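Long-range contact in protein Cdhr2 (Mus musculus, PDB 5CYX), which probably joins neighbouring microvilli of epithelial cells by calcium-dependent adhesion to CDHR5, through an extracellular region whose first three cadherin repeats form this chain: residues D219-E233 against E313-T325. Numbering follows the deposited sequence.
Sequences DPRFIREFYSASVAE and EAKASMWVTIRVT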
loop_
_atom_site.group_PDB
_atom_site.type_symbol
_atom_site.label_atom_id
_atom_site.label_comp_id
_atom_site.label_asym_id
_atom_site.label_seq_id
_atom_site.Cartn_x
_atom_site.Cartn_y
_atom_site.Cartn_z
ATOM N N ASP A 219 13.642 -26.991 -10.180
ATOM C CA ASP A 219 14.559 -27.929 -10.814
ATOM C C ASP A 219 13.798 -29.147 -11.369
ATOM O O ASP A 219 12.673 -29.409 -10.953
ATOM C CB ASP A 219 15.661 -28.374 -9.822
ATOM C CG ASP A 219 16.725 -27.281 -9.567
ATOM O OD1 ASP A 219 16.824 -26.298 -10.344
ATOM O OD2 ASP A 219 17.470 -27.418 -8.576
ATOM N N PRO A 220 14.410 -29.881 -12.317
ATOM C CA PRO A 220 13.842 -31.147 -12.801
ATOM C C PRO A 220 13.904 -32.283 -11.787
ATOM O O PRO A 220 14.794 -32.290 -10.948
ATOM C CB PRO A 220 14.739 -31.493 -13.978
ATOM C CG PRO A 220 16.043 -30.893 -13.608
ATOM C CD PRO A 220 15.704 -29.586 -12.956
ATOM N N ARG A 221 12.984 -33.241 -11.891
ATOM C CA ARG A 221 12.936 -34.416 -10.993
ATOM C C ARG A 221 12.872 -35.735 -11.745
ATOM O O ARG A 221 12.032 -35.925 -12.628
ATOM C CB ARG A 221 11.705 -34.349 -10.109
ATOM C CG ARG A 221 11.831 -33.366 -8.980
ATOM C CD ARG A 221 10.476 -33.150 -8.329
ATOM N NE ARG A 221 10.593 -32.996 -6.877
ATOM C CZ ARG A 221 10.849 -33.978 -6.000
ATOM N NH1 ARG A 221 10.940 -33.681 -4.708
ATOM N NH2 ARG A 221 11.033 -35.243 -6.390
ATOM N N PHE A 222 13.723 -36.666 -11.353
ATOM C CA PHE A 222 13.672 -38.007 -11.910
ATOM C C PHE A 222 12.341 -38.687 -11.599
ATOM O O PHE A 222 11.731 -38.437 -10.573
ATOM C CB PHE A 222 14.834 -38.843 -11.389
ATOM C CG PHE A 222 16.142 -38.460 -11.995
ATOM C CD1 PHE A 222 16.539 -39.001 -13.214
ATOM C CD2 PHE A 222 16.968 -37.533 -11.368
ATOM C CE1 PHE A 222 17.738 -38.638 -13.781
ATOM C CE2 PHE A 222 18.169 -37.149 -11.953
ATOM C CZ PHE A 222 18.554 -37.709 -13.152
ATOM N N ILE A 223 11.897 -39.530 -12.517
ATOM C CA ILE A 223 10.629 -40.243 -12.398
ATOM C C ILE A 223 10.651 -41.287 -11.271
ATOM O O ILE A 223 9.648 -41.476 -10.599
ATOM C CB ILE A 223 10.271 -40.894 -13.776
ATOM C CG1 ILE A 223 9.978 -39.803 -14.812
ATOM C CG2 ILE A 223 9.091 -41.854 -13.678
ATOM C CD1 ILE A 223 9.016 -38.724 -14.349
ATOM N N ARG A 224 11.791 -41.943 -11.067
ATOM C CA ARG A 224 11.906 -43.035 -10.097
ATOM C C ARG A 224 12.983 -42.732 -9.084
ATOM O O ARG A 224 13.967 -42.071 -9.394
ATOM C CB ARG A 224 12.250 -44.337 -10.813
ATOM C CG ARG A 224 11.283 -44.676 -11.928
ATOM C CD ARG A 224 11.467 -46.102 -12.402
ATOM N NE ARG A 224 10.428 -46.477 -13.360
ATOM C CZ ARG A 224 10.232 -47.709 -13.837
ATOM N NH1 ARG A 224 11.007 -48.729 -13.460
ATOM N NH2 ARG A 224 9.244 -47.922 -14.706
ATOM N N GLU A 225 12.790 -43.230 -7.868
ATOM C CA GLU A 225 13.797 -43.111 -6.821
ATOM C C GLU A 225 14.914 -44.138 -7.015
ATOM O O GLU A 225 16.070 -43.934 -6.586
ATOM C CB GLU A 225 13.143 -43.295 -5.471
ATOM C CG GLU A 225 14.108 -43.151 -4.303
ATOM C CD GLU A 225 13.440 -43.364 -2.962
ATOM O OE1 GLU A 225 14.085 -43.947 -2.070
ATOM O OE2 GLU A 225 12.275 -42.947 -2.799
ATOM N N PHE A 226 14.568 -45.231 -7.713
ATOM C CA PHE A 226 15.534 -46.251 -8.072
ATOM C C PHE A 226 15.507 -46.594 -9.562
ATOM O O PHE A 226 14.452 -46.627 -10.209
ATOM C CB PHE A 226 15.277 -47.500 -7.259
ATOM C CG PHE A 226 15.412 -47.288 -5.784
ATOM C CD1 PHE A 226 16.640 -46.900 -5.236
ATOM C CD2 PHE A 226 14.321 -47.483 -4.931
ATOM C CE1 PHE A 226 16.773 -46.716 -3.860
ATOM C CE2 PHE A 226 14.451 -47.299 -3.557
ATOM C CZ PHE A 226 15.678 -46.917 -3.021
ATOM N N TYR A 227 16.701 -46.816 -10.092
ATOM C CA TYR A 227 16.891 -47.419 -11.400
ATOM C C TYR A 227 18.070 -48.392 -11.259
ATOM O O TYR A 227 19.140 -48.041 -10.731
ATOM C CB TYR A 227 17.251 -46.364 -12.458
ATOM C CG TYR A 227 16.131 -45.509 -13.070
ATOM C CD1 TYR A 227 15.311 -45.969 -14.113
ATOM C CD2 TYR A 227 15.987 -44.196 -12.694
ATOM C CE1 TYR A 227 14.333 -45.141 -14.687
ATOM C CE2 TYR A 227 15.022 -43.346 -13.245
ATOM C CZ TYR A 227 14.188 -43.809 -14.246
ATOM O OH TYR A 227 13.235 -42.950 -14.800
ATOM N N SER A 228 17.875 -49.620 -11.710
ATOM C CA SER A 228 19.012 -50.483 -12.036
ATOM C C SER A 228 18.740 -51.312 -13.285
ATOM O O SER A 228 17.625 -51.332 -13.818
ATOM C CB SER A 228 19.435 -51.352 -10.844
ATOM O OG SER A 228 18.330 -51.975 -10.252
ATOM N N ALA A 229 19.784 -51.936 -13.804
ATOM C CA ALA A 229 19.647 -52.739 -15.011
ATOM C C ALA A 229 20.808 -53.681 -15.075
ATOM O O ALA A 229 21.718 -53.627 -14.218
ATOM C CB ALA A 229 19.591 -51.848 -16.258
ATOM N N SER A 230 20.769 -54.560 -16.086
ATOM C CA SER A 230 21.857 -55.513 -16.302
ATOM C C SER A 230 22.366 -55.491 -17.722
ATOM O O SER A 230 21.613 -55.257 -18.651
ATOM C CB SER A 230 21.431 -56.938 -15.913
ATOM O OG SER A 230 22.402 -57.878 -16.345
ATOM N N VAL A 231 23.655 -55.779 -17.861
ATOM C CA VAL A 231 24.332 -55.824 -19.146
ATOM C C VAL A 231 25.384 -56.946 -19.173
ATOM O O VAL A 231 26.175 -57.089 -18.243
ATOM C CB VAL A 231 25.005 -54.465 -19.470
ATOM C CG1 VAL A 231 25.927 -53.995 -18.337
ATOM C CG2 VAL A 231 25.759 -54.544 -20.786
ATOM N N ALA A 232 25.413 -57.721 -20.254
ATOM C CA ALA A 232 26.407 -58.790 -20.396
ATOM C C ALA A 232 27.795 -58.195 -20.624
ATOM O O ALA A 232 27.929 -57.173 -21.327
ATOM C CB ALA A 232 26.026 -59.697 -21.553
ATOM N N GLU A 233 28.832 -58.882 -20.144
ATOM C CA GLU A 233 30.192 -58.314 -20.087
ATOM C C GLU A 233 30.865 -58.184 -21.473
ATOM O O GLU A 233 31.867 -57.503 -21.601
ATOM C CB GLU A 233 31.103 -59.122 -19.160
ATOM C CG GLU A 233 31.494 -60.515 -19.654
ATOM C CD GLU A 233 32.463 -61.220 -18.715
ATOM O OE1 GLU A 233 33.538 -60.644 -18.441
ATOM O OE2 GLU A 233 32.160 -62.347 -18.258
ATOM N N GLU A 313 21.907 -22.978 -14.241
ATOM C CA GLU A 313 21.445 -24.305 -14.629
ATOM C C GLU A 313 20.478 -24.909 -13.621
ATOM O O GLU A 313 20.703 -24.843 -12.430
ATOM C CB GLU A 313 22.609 -25.262 -14.823
ATOM C CG GLU A 313 23.553 -24.809 -15.906
ATOM C CD GLU A 313 24.510 -25.882 -16.336
ATOM O OE1 GLU A 313 24.837 -26.760 -15.522
ATOM O OE2 GLU A 313 24.928 -25.843 -17.512
ATOM N N ALA A 314 19.389 -25.477 -14.148
ATOM C CA ALA A 314 18.390 -26.188 -13.384
ATOM C C ALA A 314 18.709 -27.647 -13.602
ATOM O O ALA A 314 18.549 -28.160 -14.724
ATOM C CB ALA A 314 16.999 -25.847 -13.895
ATOM N N LYS A 315 19.167 -28.295 -12.530
ATOM C CA LYS A 315 19.749 -29.634 -12.564
ATOM C C LYS A 315 19.222 -30.509 -11.459
ATOM O O LYS A 315 18.745 -30.023 -10.447
ATOM C CB LYS A 315 21.263 -29.580 -12.346
ATOM C CG LYS A 315 22.056 -28.758 -13.361
ATOM C CD LYS A 315 23.551 -28.821 -13.044
ATOM C CE LYS A 315 23.892 -27.976 -11.827
ATOM N NZ LYS A 315 25.279 -28.252 -11.369
ATOM N N ALA A 316 19.384 -31.805 -11.642
ATOM C CA ALA A 316 19.200 -32.788 -10.570
ATOM C C ALA A 316 20.074 -33.972 -10.896
ATOM O O ALA A 316 20.448 -34.176 -12.064
ATOM C CB ALA A 316 17.748 -33.216 -10.457
ATOM N N SER A 317 20.414 -34.743 -9.870
ATOM C CA SER A 317 21.313 -35.866 -10.045
ATOM C C SER A 317 20.890 -37.093 -9.265
ATOM O O SER A 317 20.171 -36.997 -8.280
ATOM C CB SER A 317 22.734 -35.467 -9.654
ATOM O OG SER A 317 22.781 -35.118 -8.293
ATOM N N MET A 318 21.330 -38.253 -9.737
ATOM C CA MET A 318 21.185 -39.472 -8.964
ATOM C C MET A 318 22.057 -40.558 -9.515
ATOM O O MET A 318 22.562 -40.453 -10.642
ATOM C CB MET A 318 19.745 -39.972 -8.955
ATOM C CG MET A 318 19.257 -40.468 -10.312
ATOM S SD MET A 318 17.507 -40.770 -10.039
ATOM C CE MET A 318 17.225 -42.036 -11.212
ATOM N N TRP A 319 22.174 -41.598 -8.684
ATOM C CA TRP A 319 22.994 -42.771 -8.907
ATOM C C TRP A 319 22.156 -43.916 -9.447
ATOM O O TRP A 319 21.010 -44.105 -9.029
ATOM C CB TRP A 319 23.646 -43.218 -7.577
ATOM C CG TRP A 319 24.690 -42.273 -7.160
ATOM C CD1 TRP A 319 24.521 -41.172 -6.394
ATOM C CD2 TRP A 319 26.071 -42.300 -7.536
ATOM N NE1 TRP A 319 25.713 -40.505 -6.251
ATOM C CE2 TRP A 319 26.685 -41.180 -6.936
ATOM C CE3 TRP A 319 26.851 -43.161 -8.328
ATOM C CZ2 TRP A 319 28.043 -40.894 -7.083
ATOM C CZ3 TRP A 319 28.212 -42.881 -8.479
ATOM C CH2 TRP A 319 28.792 -41.751 -7.846
ATOM N N VAL A 320 22.774 -44.702 -10.314
ATOM C CA VAL A 320 22.158 -45.832 -10.993
ATOM C C VAL A 320 23.091 -47.023 -10.827
ATOM O O VAL A 320 24.313 -46.887 -11.029
ATOM C CB VAL A 320 22.035 -45.573 -12.529
ATOM C CG1 VAL A 320 21.530 -46.819 -13.263
ATOM C CG2 VAL A 320 21.142 -44.375 -12.814
ATOM N N THR A 321 22.515 -48.190 -10.518
ATOM C CA THR A 321 23.295 -49.420 -10.414
ATOM C C THR A 321 23.116 -50.325 -11.627
ATOM O O THR A 321 21.994 -50.561 -12.095
ATOM C CB THR A 321 22.931 -50.177 -9.132
ATOM O OG1 THR A 321 23.230 -49.332 -8.030
ATOM C CG2 THR A 321 23.751 -51.441 -9.005
ATOM N N ILE A 322 24.234 -50.850 -12.117
ATOM C CA ILE A 322 24.244 -51.667 -13.336
ATOM C C ILE A 322 25.010 -52.973 -13.118
ATOM O O ILE A 322 26.193 -52.954 -12.757
ATOM C CB ILE A 322 24.890 -50.918 -14.515
ATOM C CG1 ILE A 322 24.098 -49.641 -14.816
ATOM C CG2 ILE A 322 24.954 -51.828 -15.746
ATOM C CD1 ILE A 322 24.670 -48.817 -15.967
ATOM N N ARG A 323 24.342 -54.086 -13.412
ATOM C CA ARG A 323 24.866 -55.427 -13.127
ATOM C C ARG A 323 25.567 -55.934 -14.376
ATOM O O ARG A 323 24.935 -56.032 -15.423
ATOM C CB ARG A 323 23.723 -56.386 -12.734
ATOM C CG ARG A 323 22.789 -55.830 -11.658
ATOM C CD ARG A 323 21.531 -56.663 -11.392
ATOM N NE ARG A 323 20.378 -55.761 -11.241
ATOM C CZ ARG A 323 19.442 -55.502 -12.166
ATOM N NH1 ARG A 323 19.433 -56.104 -13.353
ATOM N NH2 ARG A 323 18.472 -54.633 -11.890
ATOM N N VAL A 324 26.863 -56.245 -14.262
ATOM C CA VAL A 324 27.641 -56.823 -15.371
ATOM C C VAL A 324 27.436 -58.360 -15.424
ATOM O O VAL A 324 28.051 -59.096 -14.661
ATOM C CB VAL A 324 29.143 -56.430 -15.327
ATOM C CG1 VAL A 324 29.866 -56.907 -16.584
ATOM C CG2 VAL A 324 29.297 -54.917 -15.216
ATOM N N THR A 325 26.543 -58.776 -16.333
ATOM C CA THR A 325 26.100 -60.152 -16.615
ATOM C C THR A 325 25.140 -60.648 -15.552
ATOM O O THR A 325 23.932 -60.465 -15.678
ATOM C CB THR A 325 27.234 -61.182 -16.802
ATOM O OG1 THR A 325 27.924 -61.418 -15.566
ATOM C CG2 THR A 325 28.194 -60.733 -17.849
HETATM O O HOH W 1 19.884 -26.736 -9.983
#
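Arg323 lies along Ser228, Ala229 and Ser230 on the exposed side of a parallel strand pair. Its CB and CG rest on Ala229 O, with CG 3.5 Å from that oxygen; the chain then bends at chi3 (-138°), and CD, NE and CZ run past the same oxygen, CZ nearest of the three at 3.6 Å, laying one guanidinium face over the Ala229 carbonyl. NH1 sits over Ala229 C and beside Ser230 CB (3.4 Å), while NH2 donates a bent hydrogen bond to Ser228 OG (3.1 Å, 136° at the hydrogen), which sits 24° out of the guanidinium plane. Beneath it Arg323 bonds to the residues either side of Ser230, as parallel strands do: its N to Ala229 O at 2.8 Å, its O to Val231 N at 2.8 Å. On the opposite, inward face Val231 CG1 packs against Ile322 CG2 (3.5 Å). Towards the N-terminal end of strand 315-324, Met318 SD makes a Met-aromatic contact over one face of Phe222, 3.7 Å from the ring centroid. Strand 228-231 is outermost in its mixed sheet within this chain, beside 315-324 and then 295-304, whereas 220-222 pairs with 240-248 in the facing sheet, as in the split A/A' first strand of cadherin repeats; Phe270 of the facing sheet covers Val231 and Ile322.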